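Local coordinates for protein 4-oxalmesaconate hydratase (Pseudomonas putida, PDB 5CGZ) that catalyses, with zinc as cofactor, the hydration of oxalomesaconic acid enol to 4-carboxy-4-hydroxy-2-oxoadipic acid, the third step of gallate degradation, at residues Ala23-Ala26 with Glu27-Tyr30; Ala62-Glu65 with Glu66-Ala70; Leu173-Thr176 with Ser177-Lys181; Trp196-Tyr199 with Thr200-Leu204; Ala210-Asn213 with Val214-Ser218. All coordinates share one frame; numbering follows the deposited sequence. Where two conformers were deposited one is given.

All five contacts are local, each within one helix or at a helix end. Contacts 2 and 4 lie within helices 56-74 and 193-212, partly buried, their nearest side chains about 10 Å and 8 Å from the zinc; the first rests on a salt bridge, the second on a threonine hydroxyl turned back on the helix and on Tyr198 and Arg201, which bond to the third subunit. Contacts 1 and 5 finish helices 13-27 and 193-212, both with a glycine of positive phi, and contact 5 is the most peripheral. Contact 3, the most buried, starts a helix instead. It touches contact 1 through the salt bridge of Glu27 with Lys181 and contact 4 through Trp179 on Ala203.

Contact 1. Residues Ala23-Ala26 with Glu27-Tyr30; sequences ALHA and EQGY
His25 turns the edge of its imidazole toward the face of Tyr30, a T-shaped pair with ring centroids 5.2 Å apart and planes at 88°. From CB outward the Tyr30 side chain keeps to His25: CB lies 3.2 Å from His25 O, CD1 rests 3.8 Å from His25 CB, and CE1 meets His25 CD2 at 3.9 Å, with this imidazole carbon standing above the phenol face near its rim. Because Tyr30 CG is anti to the carbonyl carbon (chi1 -76°), the phenol runs alongside the imidazole and points the same way. At the tip, OH bonds to Glu108 and to Asn238 of the second subunit. Both nitrogens of the imidazole are engaged, ND1 with Ala21 O and NE2 with the backbone N of Leu239 of the second subunit, which fixes its rotation. In the backbone a Schellman motif ends the helix: Tyr30 N bonds to His25 O (3.1 Å) and Gly29 N to Ala26 O (3.0 Å), Gly29 having the positive phi that such an ending calls for. The motif leads helix 13-27 into strand 31-36, while Leu24 and His25 lean on Leu173 of strand 171-174.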
loop_
_atom_site.group_PDB
_atom_site.type_symbol
_atom_site.label_atom_id
_atom_site.label_comp_id
_atom_site.label_asym_id
_atom_site.label_seq_id
_atom_site.Cartn_x
_atom_site.Cartn_y
_atom_site.Cartn_z
ATOM N N ALA A 23 -0.079 4.669 33.260
ATOM C CA ALA A 23 -0.701 4.353 34.544
ATOM C C ALA A 23 -0.901 2.853 34.708
ATOM O O ALA A 23 -0.696 2.309 35.796
ATOM C CB ALA A 23 -2.038 5.086 34.688
ATOM N N LEU A 24 -1.295 2.179 33.628
ATOM C CA LEU A 24 -1.574 0.749 33.696
ATOM C C LEU A 24 -0.301 -0.043 34.012
ATOM O O LEU A 24 -0.295 -0.907 34.896
ATOM C CB LEU A 24 -2.209 0.244 32.388
ATOM C CG LEU A 24 -2.737 -1.197 32.419
ATOM C CD1 LEU A 24 -3.942 -1.322 33.346
ATOM C CD2 LEU A 24 -3.079 -1.720 31.022
ATOM N N HIS A 25 0.781 0.236 33.295
ATOM C CA HIS A 25 2.001 -0.536 33.516
ATOM C C HIS A 25 2.688 -0.157 34.842
ATOM O O HIS A 25 3.324 -1.003 35.473
ATOM C CB HIS A 25 2.963 -0.380 32.330
ATOM C CG HIS A 25 2.502 -1.096 31.093
ATOM N ND1 HIS A 25 1.596 -0.546 30.211
ATOM C CD2 HIS A 25 2.791 -2.333 30.618
ATOM C CE1 HIS A 25 1.360 -1.406 29.231
ATOM N NE2 HIS A 25 2.073 -2.497 29.456
ATOM N N ALA A 26 2.554 1.094 35.266
ATOM C CA ALA A 26 3.067 1.493 36.576
ATOM C C ALA A 26 2.449 0.610 37.675
ATOM O O ALA A 26 3.145 0.160 38.594
ATOM C CB ALA A 26 2.778 2.972 36.842
ATOM N N GLU A 27 1.152 0.331 37.560
ATOM C CA GLU A 27 0.470 -0.506 38.547
ATOM C C GLU A 27 0.906 -1.959 38.439
ATOM O O GLU A 27 0.713 -2.745 39.373
ATOM C CB GLU A 27 -1.050 -0.384 38.401
ATOM C CG GLU A 27 -1.555 1.008 38.741
ATOM C CD GLU A 27 -3.071 1.088 38.844
ATOM O OE1 GLU A 27 -3.750 0.067 38.599
ATOM O OE2 GLU A 27 -3.585 2.175 39.185
ATOM N N GLN A 28 1.513 -2.315 37.310
ATOM C CA GLN A 28 2.070 -3.650 37.159
ATOM C C GLN A 28 3.511 -3.739 37.648
ATOM O O GLN A 28 4.178 -4.765 37.456
ATOM C CB GLN A 28 1.988 -4.101 35.700
ATOM C CG GLN A 28 0.576 -4.462 35.270
ATOM C CD GLN A 28 0.469 -4.667 33.773
ATOM O OE1 GLN A 28 1.381 -5.201 33.138
ATOM N NE2 GLN A 28 -0.643 -4.234 33.198
ATOM N N GLY A 29 4.005 -2.668 38.267
ATOM C CA GLY A 29 5.366 -2.686 38.788
ATOM C C GLY A 29 6.439 -2.193 37.828
ATOM O O GLY A 29 7.624 -2.510 37.998
ATOM N N TYR A 30 6.032 -1.428 36.816
ATOM C CA TYR A 30 6.980 -0.837 35.866
ATOM C C TYR A 30 7.423 0.539 36.319
ATOM O O TYR A 30 6.598 1.354 36.750
ATOM C CB TYR A 30 6.369 -0.702 34.469
ATOM C CG TYR A 30 6.268 -1.972 33.673
ATOM C CD1 TYR A 30 5.282 -2.910 33.950
ATOM C CD2 TYR A 30 7.135 -2.218 32.616
ATOM C CE1 TYR A 30 5.170 -4.062 33.206
ATOM C CE2 TYR A 30 7.033 -3.373 31.865
ATOM C CZ TYR A 30 6.048 -4.290 32.163
ATOM O OH TYR A 30 5.939 -5.442 31.423
HETATM O O HOH W 1 5.859 1.965 39.430
#

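Contact 2. Residues Ala62-Glu65 with Glu66-Ala70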
loop_
_atom_site.group_PDB
_atom_site.type_symbol
_atom_site.label_atom_id
_atom_site.label_comp_id
_atom_site.label_asym_id
_atom_site.label_seq_id
_atom_site.Cartn_x
_atom_site.Cartn_y
_atom_site.Cartn_z
ATOM N N ALA A 62 5.167 26.956 31.967
ATOM C CA ALA A 62 3.802 26.481 32.160
ATOM C C ALA A 62 3.667 25.020 31.690
ATOM O O ALA A 62 3.107 24.176 32.397
ATOM C CB ALA A 62 2.818 27.388 31.427
ATOM N N ARG A 63 4.200 24.720 30.509
ATOM C CA ARG A 63 4.141 23.358 29.971
ATOM C C ARG A 63 4.883 22.355 30.865
ATOM O O ARG A 63 4.401 21.243 31.093
ATOM C CB ARG A 63 4.727 23.316 28.558
ATOM C CG ARG A 63 3.943 24.100 27.518
ATOM C CD ARG A 63 2.709 23.348 27.057
ATOM N NE ARG A 63 1.520 23.650 27.851
ATOM C CZ ARG A 63 0.628 24.589 27.539
ATOM N NH1 ARG A 63 0.788 25.338 26.453
ATOM N NH2 ARG A 63 -0.427 24.783 28.320
ATOM N N ARG A 64 6.058 22.750 31.358
ATOM C CA ARG A 64 6.861 21.889 32.229
ATOM C C ARG A 64 6.089 21.520 33.495
ATOM O O ARG A 64 6.080 20.360 33.920
ATOM C CB ARG A 64 8.190 22.573 32.598
ATOM C CG ARG A 64 9.190 21.687 33.365
ATOM C CD ARG A 64 10.443 22.480 33.845
ATOM N NE ARG A 64 11.262 23.025 32.755
ATOM C CZ ARG A 64 11.324 24.318 32.410
ATOM N NH1 ARG A 64 10.614 25.226 33.069
ATOM N NH2 ARG A 64 12.103 24.714 31.405
ATOM N N GLU A 65 5.427 22.501 34.096
ATOM C CA GLU A 65 4.717 22.256 35.344
ATOM C C GLU A 65 3.526 21.327 35.117
ATOM O O GLU A 65 3.245 20.454 35.937
ATOM C CB GLU A 65 4.257 23.572 35.973
ATOM C CG GLU A 65 4.261 23.559 37.498
ATOM C CD GLU A 65 5.658 23.376 38.084
ATOM O OE1 GLU A 65 5.765 22.868 39.220
ATOM O OE2 GLU A 65 6.647 23.741 37.411
ATOM N N GLU A 66 2.832 21.514 33.998
ATOM C CA GLU A 66 1.722 20.635 33.645
ATOM C C GLU A 66 2.185 19.194 33.468
ATOM O O GLU A 66 1.564 18.270 33.993
ATOM C CB GLU A 66 1.045 21.121 32.368
ATOM C CG GLU A 66 0.276 22.414 32.545
ATOM C CD GLU A 66 -0.343 22.892 31.247
ATOM O OE1 GLU A 66 0.045 22.369 30.174
ATOM O OE2 GLU A 66 -1.217 23.789 31.308
ATOM N N ALA A 67 3.286 19.014 32.742
ATOM C CA ALA A 67 3.801 17.680 32.452
ATOM C C ALA A 67 4.233 16.974 33.731
ATOM O O ALA A 67 3.950 15.787 33.929
ATOM C CB ALA A 67 4.959 17.756 31.470
ATOM N N MET A 68 4.909 17.710 34.609
ATOM C CA MET A 68 5.341 17.139 35.880
ATOM C C MET A 68 4.151 16.746 36.742
ATOM O O MET A 68 4.178 15.704 37.391
ATOM C CB MET A 68 6.237 18.114 36.629
ATOM C CG MET A 68 7.657 18.139 36.098
ATOM S SD MET A 68 8.591 19.502 36.812
ATOM C CE MET A 68 10.256 19.059 36.304
ATOM N N ALA A 69 3.103 17.567 36.732
ATOM C CA ALA A 69 1.894 17.243 37.486
ATOM C C ALA A 69 1.223 15.990 36.918
ATOM O O ALA A 69 0.817 15.099 37.665
ATOM C CB ALA A 69 0.922 18.424 37.479
ATOM N N ALA A 70 1.122 15.915 35.593
ATOM C CA ALA A 70 0.509 14.754 34.942
ATOM C C ALA A 70 1.315 13.484 35.209
ATOM O O ALA A 70 0.751 12.429 35.525
ATOM C CB ALA A 70 0.374 14.989 33.435
#
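Glu66 OE1 is gripped by two nitrogens of Arg63, NE at 3.0 Å and NH2 at 3.1 Å, in a salt bridge between side chains three residues apart on one helix. The guanidinium approaches side-on and holds OE1 in its own plane, yet both donors come from the same face of the carboxylate, NE from 45° above it. A weak third bond links NH2 to Glu66 OE2 at 3.2 Å. The arginine gets there by folding back: its chain bends at chi2 (-78°) and chi3 (91°), while Glu66 stays extended beyond CG, so that the two lie side by side. The remaining nitrogen, NH1, bonds to Ser45, neighbour in sequence of the zinc ligand Glu44. A leucine here would probably leave the Glu66 carboxylate without its charged mate and Ser45 without the NH1 bond. Next along the chain, Arg64 lies beside Met68 one turn further on, its CG 4.1 Å from Met68 CE, and carries its charge to Asp61. Helix 56-74 is wedged among several elements: Ala67 packs on Phe80 of strand 76-80 and on Phe14 of helix 13-27, and Arg63 touches Leu48 of helix 46-50.

Contact 3. Residues Leu173-Thr176 with Ser177-Lys181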
loop_
_atom_site.group_PDB
_atom_site.type_symbol
_atom_site.label_atom_id
_atom_site.label_comp_id
_atom_site.label_asym_id
_atom_site.label_seq_id
_atom_site.Cartn_x
_atom_site.Cartn_y
_atom_site.Cartn_z
ATOM N N LEU A 173 -4.929 -1.748 24.118
ATOM C CA LEU A 173 -4.602 -1.861 25.529
ATOM C C LEU A 173 -5.828 -1.471 26.344
ATOM O O LEU A 173 -6.307 -0.346 26.235
ATOM C CB LEU A 173 -3.414 -0.965 25.887
ATOM C CG LEU A 173 -2.865 -1.087 27.308
ATOM C CD1 LEU A 173 -2.170 -2.446 27.500
ATOM C CD2 LEU A 173 -1.915 0.075 27.625
ATOM N N ASP A 174 -6.338 -2.401 27.145
ATOM C CA ASP A 174 -7.496 -2.119 27.989
ATOM C C ASP A 174 -7.062 -1.272 29.173
ATOM O O ASP A 174 -6.376 -1.758 30.070
ATOM C CB ASP A 174 -8.149 -3.417 28.470
ATOM C CG ASP A 174 -9.414 -3.173 29.282
ATOM O OD1 ASP A 174 -9.777 -1.996 29.505
ATOM O OD2 ASP A 174 -10.043 -4.168 29.707
ATOM N N ILE A 175 -7.463 -0.006 29.177
ATOM C CA ILE A 175 -7.062 0.903 30.243
ATOM C C ILE A 175 -8.236 1.253 31.153
ATOM O O ILE A 175 -8.189 2.235 31.895
ATOM C CB ILE A 175 -6.457 2.217 29.684
ATOM C CG1 ILE A 175 -7.503 2.988 28.873
ATOM C CG2 ILE A 175 -5.197 1.931 28.860
ATOM C CD1 ILE A 175 -7.111 4.453 28.636
ATOM N N THR A 176 -9.290 0.450 31.089
ATOM C CA THR A 176 -10.480 0.687 31.896
ATOM C C THR A 176 -10.143 0.879 33.390
ATOM O O THR A 176 -10.691 1.762 34.049
ATOM C CB THR A 176 -11.477 -0.469 31.748
ATOM O OG1 THR A 176 -11.901 -0.569 30.375
ATOM C CG2 THR A 176 -12.687 -0.241 32.653
ATOM N N SER A 177 -9.220 0.074 33.906
ATOM C CA SER A 177 -8.886 0.112 35.334
ATOM C C SER A 177 -8.100 1.355 35.749
ATOM O O SER A 177 -7.953 1.618 36.938
ATOM C CB SER A 177 -8.096 -1.143 35.728
ATOM O OG SER A 177 -6.826 -1.162 35.094
ATOM N N VAL A 178 -7.599 2.131 34.790
ATOM C CA VAL A 178 -6.875 3.347 35.155
ATOM C C VAL A 178 -7.430 4.594 34.491
ATOM O O VAL A 178 -6.757 5.624 34.455
ATOM C CB VAL A 178 -5.365 3.250 34.813
ATOM C CG1 VAL A 178 -4.688 2.191 35.688
ATOM C CG2 VAL A 178 -5.157 2.961 33.314
ATOM N N TRP A 179 -8.653 4.526 33.978
ATOM C CA TRP A 179 -9.190 5.693 33.283
ATOM C C TRP A 179 -9.200 6.937 34.182
ATOM O O TRP A 179 -8.885 8.037 33.719
ATOM C CB TRP A 179 -10.607 5.438 32.731
ATOM C CG TRP A 179 -11.168 6.705 32.174
ATOM C CD1 TRP A 179 -12.159 7.473 32.715
ATOM C CD2 TRP A 179 -10.706 7.405 31.009
ATOM N NE1 TRP A 179 -12.362 8.595 31.941
ATOM C CE2 TRP A 179 -11.486 8.576 30.890
ATOM C CE3 TRP A 179 -9.721 7.145 30.048
ATOM C CZ2 TRP A 179 -11.308 9.491 29.850
ATOM C CZ3 TRP A 179 -9.542 8.055 29.014
ATOM C CH2 TRP A 179 -10.330 9.217 28.927
ATOM N N ASP A 180 -9.538 6.776 35.461
ATOM C CA ASP A 180 -9.609 7.937 36.358
ATOM C C ASP A 180 -8.269 8.660 36.439
ATOM O O ASP A 180 -8.221 9.891 36.470
ATOM C CB ASP A 180 -10.067 7.526 37.763
ATOM C CG ASP A 180 -11.539 7.123 37.805
ATOM O OD1 ASP A 180 -12.273 7.403 36.827
ATOM O OD2 ASP A 180 -11.961 6.532 38.823
ATOM N N LYS A 181 -7.183 7.892 36.470
ATOM C CA LYS A 181 -5.850 8.479 36.474
ATOM C C LYS A 181 -5.571 9.193 35.154
ATOM O O LYS A 181 -5.090 10.326 35.157
ATOM C CB LYS A 181 -4.786 7.409 36.743
ATOM C CG LYS A 181 -4.703 6.992 38.201
ATOM C CD LYS A 181 -3.670 5.894 38.408
ATOM C CE LYS A 181 -3.461 5.600 39.895
ATOM N NZ LYS A 181 -2.458 4.509 40.086
HETATM O O HOH W 2 -7.627 -2.064 32.626
#
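Ile175, Thr176 and Ser177 turn the end of strand 171-174 into helix 179-186, with Asp174 closing an Asx turn at the start and Val178 in the N-cap position. The isoleucine meets the residues at the start of the helix. Its O accepts from Val178 N at 3.0 Å, the donor lying well above the carbonyl plane, and its CB touches Val178 CG2. Asp174 OD1 takes the Thr176 hydroxyl on its syn lone pair (2.7 Å from OG1) and the Thr176 backbone N on its anti side, 33° out of the carboxylate plane. With OG1 anti to the carbonyl carbon (chi1 -62°), that hydroxyl can face back to Asp174 and also meet the backbone N of Val223 and of Tyr224, which lead into strand 225-230. Thr176 O accepts a long, weak bond from Trp179 N (3.4 Å). Ser177 is the outer residue: its N donates to a water at 3.0 Å, which donates to Asp174 O at 2.9 Å and so bridges strand and turn. Its side chain, like that of Leu173, rests on Leu24 of helix 13-27. Inward, the Trp179 ring stacks on Tyr224, and Thr200 and Ala203 of helix 193-212 also touch it. Ile175 reaches the edge of this indole with the end of its longer branch, CD1 lying 4.0 Å from Trp179 CE3.

Contact 4. Residues Trp196-Tyr199 with Thr200-Leu204; sequences WEYY and TRVAL
Thr200 spends its hydroxyl on the helix itself: OG1 donates to Trp196 O at 2.8 Å while Thr200 N donates to the same oxygen at 3.0 Å, the two arriving from opposite faces of the carbonyl plane. With chi1 at -62°, OG1 sits beside the backbone N. The backbone N of Arg201, Val202 and Ala203 bonds to the O of Glu197, Tyr198 and Tyr199, and Trp196 NE1 to Met189 O. Arg201 bends at chi3 (-57°) and lays its guanidinium face over Glu197 O; NE bonds to Gln205 of the third subunit, and NH1 donates a hydrogen bond to a water at 3.2 Å. That water donates to Glu197 OE1 at 2.8 Å, mediating between opposite charges whose nearest atoms, OE1 and NH1, stay 4.7 Å apart. The tyrosines bond outside the helix: Tyr198 OH to His160 O and Gln209 of the third subunit, Tyr199 OH to His160 ND1 and Arg17. Their rings lean together, Tyr198 CD1 standing over the centre of the Tyr199 face, and Val202 CG2 touches both, 3.8 Å from Tyr198 CE1. The tyrosine and arginine ends thus find bonds outside this turn, round an apolar middle at Val202. One short run of helix meets the third subunit through Tyr198 and Arg201 and through the Tyr199 side chain comes within about 8 Å of the zinc, consistent with a place near the active site.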
loop_
_atom_site.group_PDB
_atom_site.type_symbol
_atom_site.label_atom_id
_atom_site.label_comp_id
_atom_site.label_asym_id
_atom_site.label_seq_id
_atom_site.Cartn_x
_atom_site.Cartn_y
_atom_site.Cartn_z
ATOM N N TRP A 196 -9.830 17.494 26.162
ATOM C CA TRP A 196 -10.230 16.556 27.215
ATOM C C TRP A 196 -11.356 15.690 26.685
ATOM O O TRP A 196 -11.349 14.467 26.832
ATOM C CB TRP A 196 -10.725 17.257 28.484
ATOM C CG TRP A 196 -9.791 18.220 29.141
ATOM C CD1 TRP A 196 -8.541 18.575 28.734
ATOM C CD2 TRP A 196 -10.050 18.960 30.341
ATOM N NE1 TRP A 196 -8.002 19.498 29.608
ATOM C CE2 TRP A 196 -8.911 19.747 30.602
ATOM C CE3 TRP A 196 -11.141 19.033 31.220
ATOM C CZ2 TRP A 196 -8.827 20.598 31.705
ATOM C CZ3 TRP A 196 -11.053 19.878 32.320
ATOM C CH2 TRP A 196 -9.907 20.650 32.550
ATOM N N GLU A 197 -12.333 16.356 26.077
ATOM C CA GLU A 197 -13.518 15.698 25.540
ATOM C C GLU A 197 -13.188 14.825 24.338
ATOM O O GLU A 197 -13.716 13.726 24.210
ATOM C CB GLU A 197 -14.571 16.737 25.151
ATOM C CG GLU A 197 -15.200 17.431 26.343
ATOM C CD GLU A 197 -15.649 18.857 26.040
ATOM O OE1 GLU A 197 -15.848 19.201 24.850
ATOM O OE2 GLU A 197 -15.794 19.638 27.003
ATOM N N TYR A 198 -12.318 15.320 23.461
ATOM C CA TYR A 198 -11.924 14.563 22.283
ATOM C C TYR A 198 -11.268 13.243 22.690
ATOM O O TYR A 198 -11.608 12.188 22.160
ATOM C CB TYR A 198 -10.974 15.389 21.422
ATOM C CG TYR A 198 -10.599 14.772 20.090
ATOM C CD1 TYR A 198 -9.488 13.935 19.968
ATOM C CD2 TYR A 198 -11.338 15.053 18.942
ATOM C CE1 TYR A 198 -9.129 13.377 18.726
ATOM C CE2 TYR A 198 -10.994 14.505 17.705
ATOM C CZ TYR A 198 -9.888 13.674 17.600
ATOM O OH TYR A 198 -9.556 13.145 16.363
ATOM N N TYR A 199 -10.336 13.287 23.638
ATOM C CA TYR A 199 -9.588 12.076 23.958
ATOM C C TYR A 199 -10.360 11.165 24.899
ATOM O O TYR A 199 -10.097 9.966 24.951
ATOM C CB TYR A 199 -8.196 12.441 24.491
ATOM C CG TYR A 199 -7.352 12.807 23.305
ATOM C CD1 TYR A 199 -6.847 11.816 22.471
ATOM C CD2 TYR A 199 -7.150 14.134 22.946
ATOM C CE1 TYR A 199 -6.121 12.135 21.339
ATOM C CE2 TYR A 199 -6.418 14.464 21.811
ATOM C CZ TYR A 199 -5.910 13.455 21.011
ATOM O OH TYR A 199 -5.189 13.761 19.883
ATOM N N THR A 200 -11.358 11.714 25.583
ATOM C CA THR A 200 -12.349 10.871 26.251
ATOM C C THR A 200 -13.140 10.072 25.211
ATOM O O THR A 200 -13.331 8.857 25.349
ATOM C CB THR A 200 -13.327 11.704 27.112
ATOM O OG1 THR A 200 -12.592 12.378 28.141
ATOM C CG2 THR A 200 -14.387 10.802 27.753
ATOM N N ARG A 201 -13.606 10.751 24.165
ATOM C CA ARG A 201 -14.350 10.052 23.123
ATOM C C ARG A 201 -13.462 9.011 22.433
ATOM O O ARG A 201 -13.930 7.912 22.131
ATOM C CB ARG A 201 -14.944 11.044 22.114
ATOM C CG ARG A 201 -16.139 11.828 22.700
ATOM C CD ARG A 201 -16.888 12.638 21.661
ATOM N NE ARG A 201 -16.012 13.570 20.962
ATOM C CZ ARG A 201 -15.915 14.868 21.229
ATOM N NH1 ARG A 201 -16.652 15.420 22.192
ATOM N NH2 ARG A 201 -15.082 15.619 20.521
ATOM N N VAL A 202 -12.185 9.339 22.210
ATOM C CA VAL A 202 -11.250 8.377 21.607
ATOM C C VAL A 202 -11.187 7.095 22.435
ATOM O O VAL A 202 -11.321 5.998 21.898
ATOM C CB VAL A 202 -9.813 8.941 21.472
ATOM C CG1 VAL A 202 -8.836 7.825 21.051
ATOM C CG2 VAL A 202 -9.774 10.087 20.460
ATOM N N ALA A 203 -10.999 7.237 23.747
ATOM C CA ALA A 203 -10.885 6.070 24.627
ATOM C C ALA A 203 -12.174 5.246 24.628
ATOM O O ALA A 203 -12.138 4.012 24.666
ATOM C CB ALA A 203 -10.526 6.503 26.056
ATOM N N LEU A 204 -13.315 5.925 24.586
ATOM C CA LEU A 204 -14.590 5.225 24.562
ATOM C C LEU A 204 -14.775 4.490 23.236
ATOM O O LEU A 204 -15.249 3.351 23.217
ATOM C CB LEU A 204 -15.750 6.199 24.807
ATOM C CG LEU A 204 -15.908 6.741 26.232
ATOM C CD1 LEU A 204 -16.856 7.944 26.254
ATOM C CD2 LEU A 204 -16.398 5.652 27.197
HETATM O O HOH W 3 -16.341 18.613 22.209
#

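Contact 5. Residues Ala210-Asn213 with Val214-Ser218; sequences AKRN and VGITS
Lys211 folds across the end of its helix and crosses the Val214 side chain at about a right angle, CD lying 3.8 Å from Val214 CG2. This is the close side of the contact. Val214 CG2 also presses to 3.2 Å from Lys211 O, and the bends of the lysine at chi2 (56°) and chi4 (-62°) bring its ammonium over the loop. There NZ bonds to Arg220 O, makes a weak bond to Ser218 O at 3.1 Å and donates a hydrogen bond to a water at 2.9 Å, which donates onward to Ile216 O. A methionine in its place would probably leave the carbonyls of Arg220 and Ser218 without their ammonium donor and the loop less firmly drawn to the helix. Two backbone bonds close the helix end, Val214 N to Lys211 O at 3.0 Å and Gly215 N to Arg212 O at 3.3 Å. Gly215, with positive phi, starts the next type I turn, which runs to Ser218. On the other side the fit is looser: the exposed Ile216 brushes Arg212 only with its tip, CD1 lying 4.2 Å from Arg212 CD. At this end of helix 193-212, before the chain runs on to strand 225-230, Ala210 and Val214 pack on Val235 in strand 234-236 of the second subunit, and Asn213 bonds to Tyr119 and Gln161 of the third.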
loop_
_atom_site.group_PDB
_atom_site.type_symbol
_atom_site.label_atom_id
_atom_site.label_comp_id
_atom_site.label_asym_id
_atom_site.label_seq_id
_atom_site.Cartn_x
_atom_site.Cartn_y
_atom_site.Cartn_z
ATOM N N ALA A 210 -12.268 -2.511 20.914
ATOM C CA ALA A 210 -11.538 -3.566 21.605
ATOM C C ALA A 210 -12.507 -4.654 22.084
ATOM O O ALA A 210 -12.253 -5.850 21.912
ATOM C CB ALA A 210 -10.745 -2.990 22.783
ATOM N N LYS A 211 -13.625 -4.230 22.669
ATOM C CA LYS A 211 -14.644 -5.174 23.118
ATOM C C LYS A 211 -15.133 -6.023 21.947
ATOM O O LYS A 211 -15.270 -7.245 22.062
ATOM C CB LYS A 211 -15.818 -4.442 23.781
ATOM C CG LYS A 211 -16.911 -5.388 24.283
ATOM C CD LYS A 211 -16.309 -6.418 25.256
ATOM C CE LYS A 211 -17.348 -7.407 25.768
ATOM N NZ LYS A 211 -18.429 -6.728 26.529
ATOM N N ARG A 212 -15.366 -5.382 20.805
ATOM C CA ARG A 212 -15.817 -6.115 19.623
ATOM C C ARG A 212 -14.789 -7.187 19.256
ATOM O O ARG A 212 -15.142 -8.276 18.814
ATOM C CB ARG A 212 -16.048 -5.162 18.444
ATOM C CG ARG A 212 -16.591 -5.823 17.164
ATOM C CD ARG A 212 -17.982 -6.428 17.379
ATOM N NE ARG A 212 -18.857 -6.293 16.209
ATOM C CZ ARG A 212 -18.899 -7.149 15.185
ATOM N NH1 ARG A 212 -18.115 -8.226 15.166
ATOM N NH2 ARG A 212 -19.729 -6.926 14.169
ATOM N N ASN A 213 -13.512 -6.893 19.471
ATOM C CA ASN A 213 -12.480 -7.827 19.050
ATOM C C ASN A 213 -12.160 -8.903 20.091
ATOM O O ASN A 213 -11.250 -9.696 19.875
ATOM C CB ASN A 213 -11.209 -7.069 18.668
ATOM C CG ASN A 213 -11.312 -6.433 17.291
ATOM O OD1 ASN A 213 -11.102 -7.098 16.269
ATOM N ND2 ASN A 213 -11.650 -5.146 17.255
ATOM N N VAL A 214 -12.905 -8.937 21.201
ATOM C CA VAL A 214 -12.841 -10.089 22.108
ATOM C C VAL A 214 -14.171 -10.837 22.141
ATOM O O VAL A 214 -14.317 -11.815 22.861
ATOM C CB VAL A 214 -12.464 -9.696 23.559
ATOM C CG1 VAL A 214 -11.120 -8.981 23.590
ATOM C CG2 VAL A 214 -13.562 -8.838 24.203
ATOM N N GLY A 215 -15.137 -10.377 21.352
ATOM C CA GLY A 215 -16.451 -11.001 21.326
ATOM C C GLY A 215 -17.481 -10.093 21.964
ATOM O O GLY A 215 -17.382 -9.770 23.149
ATOM N N ILE A 216 -18.473 -9.674 21.184
ATOM C CA ILE A 216 -19.393 -8.644 21.642
ATOM C C ILE A 216 -20.241 -9.105 22.840
ATOM O O ILE A 216 -20.722 -8.279 23.611
ATOM C CB ILE A 216 -20.318 -8.167 20.486
ATOM C CG1 ILE A 216 -20.885 -6.774 20.799
ATOM C CG2 ILE A 216 -21.422 -9.186 20.204
ATOM C CD1 ILE A 216 -21.528 -6.079 19.609
ATOM N N THR A 217 -20.396 -10.415 23.025
ATOM C CA THR A 217 -21.154 -10.905 24.173
ATOM C C THR A 217 -20.259 -11.385 25.319
ATOM O O THR A 217 -20.755 -11.926 26.300
ATOM C CB THR A 217 -22.106 -12.063 23.787
ATOM O OG1 THR A 217 -21.342 -13.186 23.328
ATOM C CG2 THR A 217 -23.082 -11.620 22.696
ATOM N N SER A 218 -18.950 -11.199 25.192
ATOM C CA SER A 218 -18.022 -11.523 26.277
ATOM C C SER A 218 -18.381 -10.760 27.549
ATOM O O SER A 218 -18.916 -9.655 27.479
ATOM C CB SER A 218 -16.578 -11.197 25.866
ATOM O OG SER A 218 -15.736 -11.057 27.004
HETATM O O HOH W 4 -20.392 -5.740 24.643
#